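Local coordinates for ATP-dependent DNA helicase (Mycobacterium smegmatis, PDB 5V9X), which unwinds nucleic acid duplexes as an ATP-driven helicase, probably by moving 3'-to-5' along the single DNA strand it grips, at residues L841-L844 with M845-A849; F755-D758 with A759-E763; A827-E830 with C831-V835; A774-A777 with S778-E782; E763-V766 with T767-G771. All blocks are in the same frame, centred on the assembly; numbering follows the deposited sequence.

Interaction 1: residues L841-L844 with M845-A849; sequences LIEL and MHKIA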
loop_
_atom_site.group_PDB
_atom_site.type_symbol
_atom_site.label_atom_id
_atom_site.label_comp_id
_atom_site.label_asym_id
_atom_site.label_seq_id
_atom_site.Cartn_x
_atom_site.Cartn_y
_atom_site.Cartn_z
ATOM N N LEU A 841 20.049 -7.133 -4.464
ATOM C CA LEU A 841 20.808 -7.240 -5.705
ATOM C C LEU A 841 22.250 -7.648 -5.441
ATOM O O LEU A 841 22.847 -8.374 -6.244
ATOM C CB LEU A 841 20.761 -5.917 -6.467
ATOM C CG LEU A 841 21.490 -5.875 -7.814
ATOM C CD1 LEU A 841 20.948 -6.940 -8.755
ATOM C CD2 LEU A 841 21.382 -4.499 -8.453
ATOM N N ILE A 842 22.821 -7.208 -4.319
ATOM C CA ILE A 842 24.211 -7.530 -4.015
ATOM C C ILE A 842 24.362 -9.012 -3.695
ATOM O O ILE A 842 25.215 -9.701 -4.264
ATOM C CB ILE A 842 24.729 -6.643 -2.869
ATOM C CG1 ILE A 842 24.978 -5.221 -3.378
ATOM C CG2 ILE A 842 25.991 -7.231 -2.265
ATOM C CD1 ILE A 842 25.192 -4.206 -2.280
ATOM N N GLU A 843 23.535 -9.530 -2.779
ATOM C CA GLU A 843 23.639 -10.943 -2.433
ATOM C C GLU A 843 23.322 -11.834 -3.626
ATOM O O GLU A 843 23.902 -12.918 -3.759
ATOM C CB GLU A 843 22.724 -11.286 -1.257
ATOM C CG GLU A 843 22.972 -12.690 -0.707
ATOM C CD GLU A 843 22.160 -13.003 0.536
ATOM O OE1 GLU A 843 21.295 -12.182 0.911
ATOM O OE2 GLU A 843 22.391 -14.074 1.139
ATOM N N LEU A 844 22.413 -11.399 -4.503
ATOM C CA LEU A 844 22.160 -12.147 -5.731
ATOM C C LEU A 844 23.424 -12.263 -6.574
ATOM O O LEU A 844 23.706 -13.325 -7.142
ATOM C CB LEU A 844 21.037 -11.486 -6.531
ATOM C CG LEU A 844 19.650 -12.134 -6.480
ATOM C CD1 LEU A 844 19.102 -12.174 -5.061
ATOM C CD2 LEU A 844 18.686 -11.406 -7.405
ATOM N N MET A 845 24.205 -11.182 -6.662
ATOM C CA MET A 845 25.479 -11.248 -7.371
ATOM C C MET A 845 26.507 -12.048 -6.583
ATOM O O MET A 845 27.335 -12.756 -7.171
ATOM C CB MET A 845 25.996 -9.839 -7.656
ATOM C CG MET A 845 25.127 -9.060 -8.621
ATOM S SD MET A 845 25.012 -9.878 -10.224
ATOM C CE MET A 845 23.598 -9.038 -10.926
ATOM N N HIS A 846 26.472 -11.945 -5.253
ATOM C CA HIS A 846 27.328 -12.786 -4.423
ATOM C C HIS A 846 27.013 -14.261 -4.634
ATOM O O HIS A 846 27.924 -15.092 -4.721
ATOM C CB HIS A 846 27.167 -12.399 -2.952
ATOM C CG HIS A 846 27.965 -13.245 -2.009
ATOM N ND1 HIS A 846 29.302 -13.519 -2.203
ATOM C CD2 HIS A 846 27.615 -13.869 -0.859
ATOM C CE1 HIS A 846 29.741 -14.280 -1.215
ATOM N NE2 HIS A 846 28.737 -14.507 -0.388
ATOM N N LYS A 847 25.725 -14.604 -4.736
ATOM C CA LYS A 847 25.340 -15.996 -4.948
ATOM C C LYS A 847 25.752 -16.484 -6.334
ATOM O O LYS A 847 26.140 -17.647 -6.498
ATOM C CB LYS A 847 23.833 -16.163 -4.745
ATOM C CG LYS A 847 23.389 -16.038 -3.295
ATOM C CD LYS A 847 21.921 -16.399 -3.121
ATOM C CE LYS A 847 21.524 -16.386 -1.651
ATOM N NZ LYS A 847 20.079 -16.683 -1.450
ATOM N N ILE A 848 25.664 -15.616 -7.344
ATOM C CA ILE A 848 26.098 -15.998 -8.685
ATOM C C ILE A 848 27.605 -16.216 -8.715
ATOM O O ILE A 848 28.102 -17.107 -9.412
ATOM C CB ILE A 848 25.652 -14.941 -9.714
ATOM C CG1 ILE A 848 24.127 -14.932 -9.838
ATOM C CG2 ILE A 848 26.288 -15.203 -11.074
ATOM C CD1 ILE A 848 23.592 -13.791 -10.672
ATOM N N ALA A 849 28.356 -15.415 -7.952
ATOM C CA ALA A 849 29.796 -15.628 -7.852
ATOM C C ALA A 849 30.124 -16.895 -7.075
ATOM O O ALA A 849 31.147 -17.537 -7.338
ATOM C CB ALA A 849 30.464 -14.417 -7.200
#
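Leu841 and Met845, one helical turn apart on helix 838-849, touch through their ends: CD1 of Leu841 lies 4.0 Å from the methyl CE of Met845. The two side chains run alongside each other and point the same way. Leu841 has its CG opposite the backbone N (chi1 -179°), which sets CG beside the carbonyl carbon and lets CD1 reach the methionine; Met845 turns back toward it with a bend at chi2 (-60°).

Round the helix from this pair, Glu843 and Lys847 form a second, polar i to i+4 pair. Their chains cross at a slant, and the contact is made by the aliphatic part of the lysine, with Lys847 CE 3.7 Å from Glu843 OE2. NZ of Lys847 stands 4.3 Å from the same Glu843 OE2, too far for a salt bridge. The backbone sets both spacings: Met845 N bonds to Leu841 O at 3.1 Å, and Lys847 N to Glu843 O at 2.7 Å.

Farther out, Ile762 of helix 759-769 packs on Leu841, Ile842 and Met845, while Val709 and Pro712 of helix 707-725 cover Leu841. The chemistry divides the helix accordingly. Its leucine and methionine side is buried against two other helices of the DEAD/H-associated region, and its glutamate and lysine side leaves opposite charges near enough that they probably attract each other mildly, an attraction probably weakened by solvent around the exposed Glu843.

Interaction 2: residues F755-D758 with A759-E763; sequences FVFD and ADEIE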
loop_
_atom_site.group_PDB
_atom_site.type_symbol
_atom_site.label_atom_id
_atom_site.label_comp_id
_atom_site.label_asym_id
_atom_site.label_seq_id
_atom_site.Cartn_x
_atom_site.Cartn_y
_atom_site.Cartn_z
ATOM N N PHE A 755 24.438 -9.609 -17.792
ATOM C CA PHE A 755 23.695 -9.356 -16.565
ATOM C C PHE A 755 24.518 -9.571 -15.303
ATOM O O PHE A 755 24.151 -9.042 -14.248
ATOM C CB PHE A 755 22.450 -10.249 -16.513
ATOM C CG PHE A 755 21.556 -10.114 -17.713
ATOM C CD1 PHE A 755 20.656 -9.062 -17.811
ATOM C CD2 PHE A 755 21.614 -11.037 -18.746
ATOM C CE1 PHE A 755 19.833 -8.936 -18.919
ATOM C CE2 PHE A 755 20.793 -10.916 -19.855
ATOM C CZ PHE A 755 19.901 -9.864 -19.941
ATOM N N VAL A 756 25.617 -10.316 -15.385
ATOM C CA VAL A 756 26.374 -10.707 -14.200
ATOM C C VAL A 756 27.354 -9.603 -13.829
ATOM O O VAL A 756 28.131 -9.133 -14.670
ATOM C CB VAL A 756 27.108 -12.034 -14.443
ATOM C CG1 VAL A 756 27.901 -12.439 -13.209
ATOM C CG2 VAL A 756 26.116 -13.113 -14.830
ATOM N N PHE A 757 27.324 -9.191 -12.562
ATOM C CA PHE A 757 28.231 -8.188 -12.026
ATOM C C PHE A 757 28.839 -8.697 -10.725
ATOM O O PHE A 757 28.301 -9.595 -10.073
ATOM C CB PHE A 757 27.516 -6.854 -11.771
ATOM C CG PHE A 757 27.195 -6.083 -13.020
ATOM C CD1 PHE A 757 26.139 -6.460 -13.836
ATOM C CD2 PHE A 757 27.939 -4.968 -13.369
ATOM C CE1 PHE A 757 25.842 -5.747 -14.984
ATOM C CE2 PHE A 757 27.646 -4.250 -14.515
ATOM C CZ PHE A 757 26.598 -4.640 -15.322
ATOM N N ASP A 758 29.972 -8.105 -10.352
ATOM C CA ASP A 758 30.584 -8.414 -9.067
ATOM C C ASP A 758 29.788 -7.773 -7.936
ATOM O O ASP A 758 29.179 -6.711 -8.100
ATOM C CB ASP A 758 32.034 -7.935 -9.032
ATOM C CG ASP A 758 32.980 -8.877 -9.757
ATOM O OD1 ASP A 758 32.843 -10.108 -9.591
ATOM O OD2 ASP A 758 33.861 -8.387 -10.495
ATOM N N ALA A 759 29.792 -8.437 -6.776
ATOM C CA ALA A 759 28.992 -7.967 -5.649
ATOM C C ALA A 759 29.413 -6.571 -5.207
ATOM O O ALA A 759 28.564 -5.730 -4.892
ATOM C CB ALA A 759 29.093 -8.953 -4.485
ATOM N N ASP A 760 30.720 -6.302 -5.184
ATOM C CA ASP A 760 31.217 -4.982 -4.812
ATOM C C ASP A 760 31.133 -3.975 -5.950
ATOM O O ASP A 760 31.404 -2.790 -5.730
ATOM C CB ASP A 760 32.663 -5.084 -4.320
ATOM C CG ASP A 760 33.568 -5.790 -5.310
ATOM O OD1 ASP A 760 33.087 -6.713 -6.000
ATOM O OD2 ASP A 760 34.759 -5.422 -5.399
ATOM N N GLU A 761 30.768 -4.411 -7.153
ATOM C CA GLU A 761 30.592 -3.521 -8.292
ATOM C C GLU A 761 29.207 -2.884 -8.333
ATOM O O GLU A 761 29.045 -1.823 -8.946
ATOM C CB GLU A 761 30.831 -4.303 -9.590
ATOM C CG GLU A 761 31.457 -3.518 -10.732
ATOM C CD GLU A 761 31.710 -4.389 -11.953
ATOM O OE1 GLU A 761 31.471 -5.614 -11.871
ATOM O OE2 GLU A 761 32.145 -3.854 -12.994
ATOM N N ILE A 762 28.224 -3.501 -7.675
ATOM C CA ILE A 762 26.822 -3.138 -7.875
ATOM C C ILE A 762 26.528 -1.756 -7.304
ATOM O O ILE A 762 26.162 -0.831 -8.038
ATOM C CB ILE A 762 25.899 -4.202 -7.256
ATOM C CG1 ILE A 762 25.876 -5.453 -8.134
ATOM C CG2 ILE A 762 24.500 -3.649 -7.070
ATOM C CD1 ILE A 762 25.216 -5.245 -9.475
ATOM N N GLU A 763 26.672 -1.603 -5.986
ATOM C CA GLU A 763 26.213 -0.384 -5.321
ATOM C C GLU A 763 26.833 0.897 -5.876
ATOM O O GLU A 763 26.101 1.895 -5.998
ATOM C CB GLU A 763 26.454 -0.503 -3.810
ATOM C CG GLU A 763 26.048 0.727 -3.018
ATOM C CD GLU A 763 25.650 0.401 -1.592
ATOM O OE1 GLU A 763 25.283 -0.764 -1.329
ATOM O OE2 GLU A 763 25.701 1.309 -0.734
#
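Phe757 and Ile762 are brought together by matching first torsions: Phe757 CG stands opposite its own carbonyl carbon (chi1 -74°), as does CG1 of Ile762, and a further bend at chi2 (-67°) swings Ile762 CD1 to within 3.6 Å of Phe757 CB. The side chains cross at about a right angle, with the CD1 methyl reaching the root of the phenylalanine rather than the far end of its ring.

Glu761 runs straight beyond CG and reaches back along the chain. Its OE1 takes the amide of Asp758 at 3.3 Å, using the lone pair turned away from OE2, and the N-H points almost directly at it (166°). At the entry to helix 759-769 this bond is one half of a capping box, the half in which the fourth residue's carboxylate takes the first residue's amide. The other half is missing, because Glu761 N goes to the backbone oxygen of Asp758, at 3.0 Å and from well above the carbonyl plane, and not to its carboxylate.

Asp758 OD2 lies 3.9 Å from Glu761 OE1, like charges whose repulsion the Asp758 N-H probably offsets in part. Arg720 of helix 707-725 makes a cation-pi contact with the Phe757 ring and also touches Glu761.

Interaction 3: residues A827-E830 with C831-V835; sequences AVRE and CLQDV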
loop_
_atom_site.group_PDB
_atom_site.type_symbol
_atom_site.label_atom_id
_atom_site.label_comp_id
_atom_site.label_asym_id
_atom_site.label_seq_id
_atom_site.Cartn_x
_atom_site.Cartn_y
_atom_site.Cartn_z
ATOM N N ALA A 827 15.378 12.534 -3.127
ATOM C CA ALA A 827 15.004 11.763 -4.308
ATOM C C ALA A 827 15.919 10.556 -4.483
ATOM O O ALA A 827 15.452 9.442 -4.749
ATOM C CB ALA A 827 15.036 12.654 -5.549
ATOM N N VAL A 828 17.230 10.760 -4.328
ATOM C CA VAL A 828 18.167 9.642 -4.383
ATOM C C VAL A 828 17.929 8.692 -3.215
ATOM O O VAL A 828 18.046 7.468 -3.356
ATOM C CB VAL A 828 19.618 10.157 -4.411
ATOM C CG1 VAL A 828 20.591 9.001 -4.482
ATOM C CG2 VAL A 828 19.837 11.081 -5.592
ATOM N N ARG A 829 17.585 9.238 -2.047
ATOM C CA ARG A 829 17.321 8.401 -0.881
ATOM C C ARG A 829 16.119 7.491 -1.118
ATOM O O ARG A 829 16.157 6.302 -0.780
ATOM C CB ARG A 829 17.107 9.289 0.348
ATOM C CG ARG A 829 17.403 8.640 1.694
ATOM C CD ARG A 829 16.251 7.778 2.175
ATOM N NE ARG A 829 14.958 8.438 2.029
ATOM C CZ ARG A 829 13.793 7.801 2.079
ATOM N NH1 ARG A 829 13.764 6.488 2.268
ATOM N NH2 ARG A 829 12.657 8.472 1.934
ATOM N N GLU A 830 15.045 8.027 -1.705
ATOM C CA GLU A 830 13.853 7.213 -1.928
ATOM C C GLU A 830 14.100 6.139 -2.981
ATOM O O GLU A 830 13.700 4.983 -2.798
ATOM C CB GLU A 830 12.671 8.092 -2.338
ATOM C CG GLU A 830 11.403 7.289 -2.611
ATOM C CD GLU A 830 10.213 8.146 -3.000
ATOM O OE1 GLU A 830 10.383 9.369 -3.179
ATOM O OE2 GLU A 830 9.101 7.588 -3.128
ATOM N N CYS A 831 14.756 6.499 -4.087
ATOM C CA CYS A 831 14.994 5.533 -5.156
ATOM C C CYS A 831 15.823 4.353 -4.661
ATOM O O CYS A 831 15.460 3.191 -4.874
ATOM C CB CYS A 831 15.689 6.214 -6.337
ATOM S SG CYS A 831 14.685 7.434 -7.214
ATOM N N LEU A 832 16.938 4.635 -3.985
ATOM C CA LEU A 832 17.873 3.579 -3.616
ATOM C C LEU A 832 17.367 2.745 -2.443
ATOM O O LEU A 832 17.591 1.530 -2.404
ATOM C CB LEU A 832 19.238 4.182 -3.285
ATOM C CG LEU A 832 19.931 5.015 -4.368
ATOM C CD1 LEU A 832 21.255 5.546 -3.852
ATOM C CD2 LEU A 832 20.141 4.203 -5.634
ATOM N N GLN A 833 16.689 3.369 -1.479
ATOM C CA GLN A 833 16.261 2.680 -0.266
ATOM C C GLN A 833 14.819 2.195 -0.318
ATOM O O GLN A 833 14.532 1.080 0.128
ATOM C CB GLN A 833 16.432 3.591 0.952
ATOM C CG GLN A 833 17.857 4.031 1.221
ATOM C CD GLN A 833 17.965 4.857 2.486
ATOM O OE1 GLN A 833 17.000 4.980 3.243
ATOM N NE2 GLN A 833 19.138 5.432 2.721
ATOM N N ASP A 834 13.901 3.005 -0.843
ATOM C CA ASP A 834 12.478 2.684 -0.822
ATOM C C ASP A 834 12.001 1.966 -2.077
ATOM O O ASP A 834 11.127 1.101 -1.986
ATOM C CB ASP A 834 11.650 3.958 -0.624
ATOM C CG ASP A 834 11.776 4.526 0.776
ATOM O OD1 ASP A 834 12.616 4.022 1.552
ATOM O OD2 ASP A 834 11.030 5.474 1.103
ATOM N N VAL A 835 12.548 2.302 -3.244
ATOM C CA VAL A 835 12.123 1.694 -4.501
ATOM C C VAL A 835 13.004 0.492 -4.809
ATOM O O VAL A 835 12.507 -0.626 -4.988
ATOM C CB VAL A 835 12.164 2.714 -5.653
ATOM C CG1 VAL A 835 11.608 2.097 -6.928
ATOM C CG2 VAL A 835 11.392 3.965 -5.274
#
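Arg829 meets both Gln833 and Asp834 on helix 822-835, whose last residues open into a wider pi-type turn at 831-835.

Among the backbone bonds, that widening shows at Glu830 O, which accepts from two amides: Asp834 N at 2.8 Å, the ordinary helical partner, and Val835 N at 3.0 Å, one residue farther on. The second donor lies nearly in line with the carbonyl bond, whereas the first comes in at a tilt. The preceding turns keep regular i to i+4 bonds.

The charged contacts follow from a doubly bent arginine. Arg829 folds at chi2 and chi3, turning its guanidinium toward the C-terminal end of the helix. There NH1 makes a salt bridge to Asp834 OD1 at 2.8 Å, but the guanidinium and carboxylate planes stand 75° apart and the hydrogen bond within the bridge is weak, its N-H angle 123°. NH2 has its own salt bridge, to Glu826, so the guanidinium spans two acidic residues of its own helix. Glu830 turns its carboxylate to Arg779 of helix 774-786 and to Lys200.

The apolar contact is a single pair. Val828 and Leu832 lie alongside each other, pointing the same way, with Val828 CG1 3.6 Å from Leu832 CD1.

The amide group of Gln833 comes up to the arginine near the edge of the guanidinium, and its closest approach is to the methylene next door: Gln833 OE1 lies 3.1 Å from Arg829 CD.

Interaction 4: residues A774-A777 with S778-E782; sequences ALFA and SRFRE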
loop_
_atom_site.group_PDB
_atom_site.type_symbol
_atom_site.label_atom_id
_atom_site.label_comp_id
_atom_site.label_asym_id
_atom_site.label_seq_id
_atom_site.Cartn_x
_atom_site.Cartn_y
_atom_site.Cartn_z
ATOM N N ALA A 774 14.895 7.648 -15.496
ATOM C CA ALA A 774 13.556 8.223 -15.517
ATOM C C ALA A 774 12.887 8.150 -14.150
ATOM O O ALA A 774 12.079 9.022 -13.810
ATOM C CB ALA A 774 12.699 7.514 -16.565
ATOM N N LEU A 775 13.206 7.122 -13.359
ATOM C CA LEU A 775 12.629 7.013 -12.022
ATOM C C LEU A 775 13.016 8.204 -11.157
ATOM O O LEU A 775 12.175 8.759 -10.437
ATOM C CB LEU A 775 13.078 5.709 -11.361
ATOM C CG LEU A 775 12.702 5.566 -9.886
ATOM C CD1 LEU A 775 11.196 5.385 -9.727
ATOM C CD2 LEU A 775 13.463 4.420 -9.238
ATOM N N PHE A 776 14.283 8.617 -11.220
ATOM C CA PHE A 776 14.735 9.744 -10.413
ATOM C C PHE A 776 14.016 11.027 -10.802
ATOM O O PHE A 776 13.669 11.837 -9.936
ATOM C CB PHE A 776 16.244 9.918 -10.553
ATOM C CG PHE A 776 16.777 11.142 -9.868
ATOM C CD1 PHE A 776 17.090 11.113 -8.521
ATOM C CD2 PHE A 776 16.963 12.324 -10.570
ATOM C CE1 PHE A 776 17.577 12.239 -7.889
ATOM C CE2 PHE A 776 17.447 13.451 -9.940
ATOM C CZ PHE A 776 17.755 13.408 -8.600
ATOM N N ALA A 777 13.797 11.239 -12.102
ATOM C CA ALA A 777 13.077 12.428 -12.543
ATOM C C ALA A 777 11.676 12.475 -11.947
ATOM O O ALA A 777 11.220 13.532 -11.496
ATOM C CB ALA A 777 13.014 12.471 -14.070
ATOM N N SER A 778 10.984 11.334 -11.921
ATOM C CA SER A 778 9.637 11.293 -11.357
ATOM C C SER A 778 9.665 11.514 -9.851
ATOM O O SER A 778 8.888 12.315 -9.316
ATOM C CB SER A 778 8.966 9.960 -11.691
ATOM O OG SER A 778 8.723 9.842 -13.081
ATOM N N ARG A 779 10.553 10.812 -9.146
ATOM C CA ARG A 779 10.590 10.933 -7.696
ATOM C C ARG A 779 11.168 12.267 -7.241
ATOM O O ARG A 779 10.893 12.691 -6.114
ATOM C CB ARG A 779 11.376 9.767 -7.093
ATOM C CG ARG A 779 10.768 8.399 -7.399
ATOM C CD ARG A 779 9.316 8.316 -6.940
ATOM N NE ARG A 779 8.648 7.108 -7.420
ATOM C CZ ARG A 779 8.440 6.021 -6.683
ATOM N NH1 ARG A 779 8.846 5.985 -5.421
ATOM N NH2 ARG A 779 7.821 4.969 -7.207
ATOM N N PHE A 780 11.949 12.945 -8.087
ATOM C CA PHE A 780 12.345 14.314 -7.765
ATOM C C PHE A 780 11.154 15.259 -7.855
ATOM O O PHE A 780 11.044 16.205 -7.066
ATOM C CB PHE A 780 13.469 14.780 -8.691
ATOM C CG PHE A 780 13.936 16.187 -8.421
ATOM C CD1 PHE A 780 14.967 16.429 -7.529
ATOM C CD2 PHE A 780 13.344 17.268 -9.062
ATOM C CE1 PHE A 780 15.402 17.722 -7.280
ATOM C CE2 PHE A 780 13.770 18.563 -8.814
ATOM C CZ PHE A 780 14.801 18.790 -7.923
ATOM N N ARG A 781 10.258 15.027 -8.817
ATOM C CA ARG A 781 9.060 15.852 -8.932
ATOM C C ARG A 781 8.135 15.645 -7.739
ATOM O O ARG A 781 7.687 16.613 -7.111
ATOM C CB ARG A 781 8.327 15.539 -10.237
ATOM C CG ARG A 781 6.940 16.158 -10.316
ATOM C CD ARG A 781 6.159 15.648 -11.513
ATOM N NE ARG A 781 6.066 14.189 -11.542
ATOM C CZ ARG A 781 5.231 13.475 -10.791
ATOM N NH1 ARG A 781 4.418 14.081 -9.937
ATOM N NH2 ARG A 781 5.215 12.153 -10.891
ATOM N N GLU A 782 7.830 14.383 -7.417
ATOM C CA GLU A 782 6.956 14.098 -6.281
ATOM C C GLU A 782 7.549 14.633 -4.981
ATOM O O GLU A 782 6.817 15.118 -4.111
ATOM C CB GLU A 782 6.701 12.592 -6.178
ATOM C CG GLU A 782 6.008 11.972 -7.388
ATOM C CD GLU A 782 5.895 10.458 -7.285
ATOM O OE1 GLU A 782 6.391 9.889 -6.288
ATOM O OE2 GLU A 782 5.313 9.834 -8.200
#
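Leu775 lies askew to Arg779, the leucine methyl CD1 sitting over one face of the guanidinium. Leu775 CD1 is 3.8 Å from Arg779 CG and equally far from NE, so it lies alongside the CG-CD-NE part of the arginine. The bend at chi2 (-56°) turns that part of the chain beside the leucine.

The guanidinium has its main polar partner beyond these residues: NH1 makes a salt bridge with Glu830 of helix 822-835. On its own helix, Arg779 NE and Glu782 OE1 are 3.8 Å apart, a long bridge in which the oxygen stands well out of the guanidinium plane; the attraction is between charges alone, with no N-H pointing at the oxygen. Arg781 NH2 adds a link to Glu782 OE2 at 3.6 Å, making a network of three charged residues; Arg781 is held in addition by Glu574, and Glu782 by Arg552.

The two phenylalanines are set differently. Phe780 CB lies over one face of the Phe776 ring, and the rings themselves approach obliquely, with Phe776 CZ 4.2 Å from Phe780 CD1. Both side chains leave the helix on the same side, where Leu812 of helix 801-815 packs against each of them.

Beneath these side chains the backbone is regular, Arg779 N bonding to Leu775 O at 2.9 Å. Taken together, 774-782 is a buried stretch of helix with an aromatic side and a side of paired charges, packed against helices 574-578, 801-815 and 822-835.

Interaction 5: residues E763-V766 with T767-G771; sequences EPIV and TAEVG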
loop_
_atom_site.group_PDB
_atom_site.type_symbol
_atom_site.label_atom_id
_atom_site.label_comp_id
_atom_site.label_asym_id
_atom_site.label_seq_id
_atom_site.Cartn_x
_atom_site.Cartn_y
_atom_site.Cartn_z
ATOM N N GLU A 763 26.672 -1.603 -5.986
ATOM C CA GLU A 763 26.213 -0.384 -5.321
ATOM C C GLU A 763 26.833 0.897 -5.876
ATOM O O GLU A 763 26.101 1.895 -5.998
ATOM C CB GLU A 763 26.454 -0.503 -3.810
ATOM C CG GLU A 763 26.048 0.727 -3.018
ATOM C CD GLU A 763 25.650 0.401 -1.592
ATOM O OE1 GLU A 763 25.283 -0.764 -1.329
ATOM O OE2 GLU A 763 25.701 1.309 -0.734
ATOM N N PRO A 764 28.123 0.954 -6.231
ATOM C CA PRO A 764 28.628 2.190 -6.854
ATOM C C PRO A 764 27.991 2.483 -8.201
ATOM O O PRO A 764 27.651 3.641 -8.477
ATOM C CB PRO A 764 30.134 1.927 -6.984
ATOM C CG PRO A 764 30.427 0.883 -5.975
ATOM C CD PRO A 764 29.218 0.010 -5.947
ATOM N N ILE A 765 27.823 1.463 -9.046
ATOM C CA ILE A 765 27.224 1.664 -10.365
ATOM C C ILE A 765 25.823 2.250 -10.232
ATOM O O ILE A 765 25.486 3.252 -10.876
ATOM C CB ILE A 765 27.204 0.340 -11.151
ATOM C CG1 ILE A 765 28.613 -0.044 -11.605
ATOM C CG2 ILE A 765 26.258 0.433 -12.340
ATOM C CD1 ILE A 765 28.693 -1.424 -12.223
ATOM N N VAL A 766 24.987 1.629 -9.396
ATOM C CA VAL A 766 23.614 2.095 -9.226
ATOM C C VAL A 766 23.594 3.538 -8.737
ATOM O O VAL A 766 22.735 4.334 -9.139
ATOM C CB VAL A 766 22.850 1.157 -8.271
ATOM C CG1 VAL A 766 21.491 1.735 -7.922
ATOM C CG2 VAL A 766 22.690 -0.218 -8.901
ATOM N N THR A 767 24.551 3.905 -7.881
ATOM C CA THR A 767 24.607 5.274 -7.377
ATOM C C THR A 767 24.934 6.262 -8.491
ATOM O O THR A 767 24.413 7.383 -8.506
ATOM C CB THR A 767 25.633 5.376 -6.249
ATOM O OG1 THR A 767 25.320 4.417 -5.234
ATOM C CG2 THR A 767 25.617 6.765 -5.629
ATOM N N ALA A 768 25.781 5.859 -9.440
ATOM C CA ALA A 768 26.181 6.762 -10.512
ATOM C C ALA A 768 25.114 6.891 -11.594
ATOM O O ALA A 768 25.036 7.930 -12.259
ATOM C CB ALA A 768 27.495 6.288 -11.133
ATOM N N GLU A 769 24.286 5.864 -11.780
ATOM C CA GLU A 769 23.329 5.855 -12.879
ATOM C C GLU A 769 21.957 6.379 -12.490
ATOM O O GLU A 769 21.225 6.868 -13.359
ATOM C CB GLU A 769 23.183 4.437 -13.439
ATOM C CG GLU A 769 24.451 3.903 -14.070
ATOM C CD GLU A 769 24.967 4.810 -15.165
ATOM O OE1 GLU A 769 24.140 5.369 -15.917
ATOM O OE2 GLU A 769 26.201 4.973 -15.270
ATOM N N VAL A 770 21.592 6.295 -11.208
ATOM C CA VAL A 770 20.232 6.640 -10.801
ATOM C C VAL A 770 19.922 8.100 -11.106
ATOM O O VAL A 770 18.770 8.448 -11.388
ATOM C CB VAL A 770 20.020 6.307 -9.309
ATOM C CG1 VAL A 770 20.831 7.235 -8.414
ATOM C CG2 VAL A 770 18.540 6.361 -8.953
ATOM N N GLY A 771 20.937 8.969 -11.089
ATOM C CA GLY A 771 20.695 10.388 -11.300
ATOM C C GLY A 771 20.122 10.713 -12.665
ATOM O O GLY A 771 19.359 11.673 -12.808
#
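This is a helix-internal contact over the second half of helix 759-769, in which the hydroxyl of Thr767 folds back onto the preceding turn, just after the kink that Pro764 introduces. Thr767 OG1 donates to Glu763 O at 2.7 Å, and Thr767 N reaches the same oxygen at 3.2 Å. The two donors come from opposite faces of the carbonyl plane, so one acceptor is gripped from both sides by a single residue. The hydroxyl gets there because OG1 stands beside the backbone N, opposite the carbonyl carbon (chi1 -55°).

Further along, Glu769 N bonds to Ile765 O at 3.0 Å and Val770 N to Val766 O at 3.1 Å. Ala768 N makes its helical bond to Pro764 O at 3.1 Å, with a weak second one to Ile765 O. Glu769 CG, beside the backbone N (chi1 -64°), lies 3.4 Å from Ile765 O; the bend at chi2 then turns the carboxylate aside, where salt bridges to Arg719 and Arg722 hold it.

Both arginines belong to helix 707-725, which also packs on Ile765 through Ala716 and on Val766 through Pro712. Helix 822-835 meets Val766 through Leu832 and Val770 through Cys831, while Glu763 touches Val838 and Ile842 of helix 838-849.

In the fold
Following the chain, interaction 2 leads from a loop into helix 759-769, and interaction 5 continues that helix from the shared Glu763. Interaction 4 occupies the next helix, 774-786; interaction 3 lies on 822-835 and interaction 1 on 838-849, the following one. All five are local, so they run in series, none enclosing or crossing another and none closing a long loop. Space brings them together: interactions 1 and 2 meet where Met845 packs on the loop, interactions 3 and 5 where Leu832 meets Val766, and interactions 3 and 4 through Glu830 and Arg779. Together they tie four helices of the DEAD/H-associated region into one cluster.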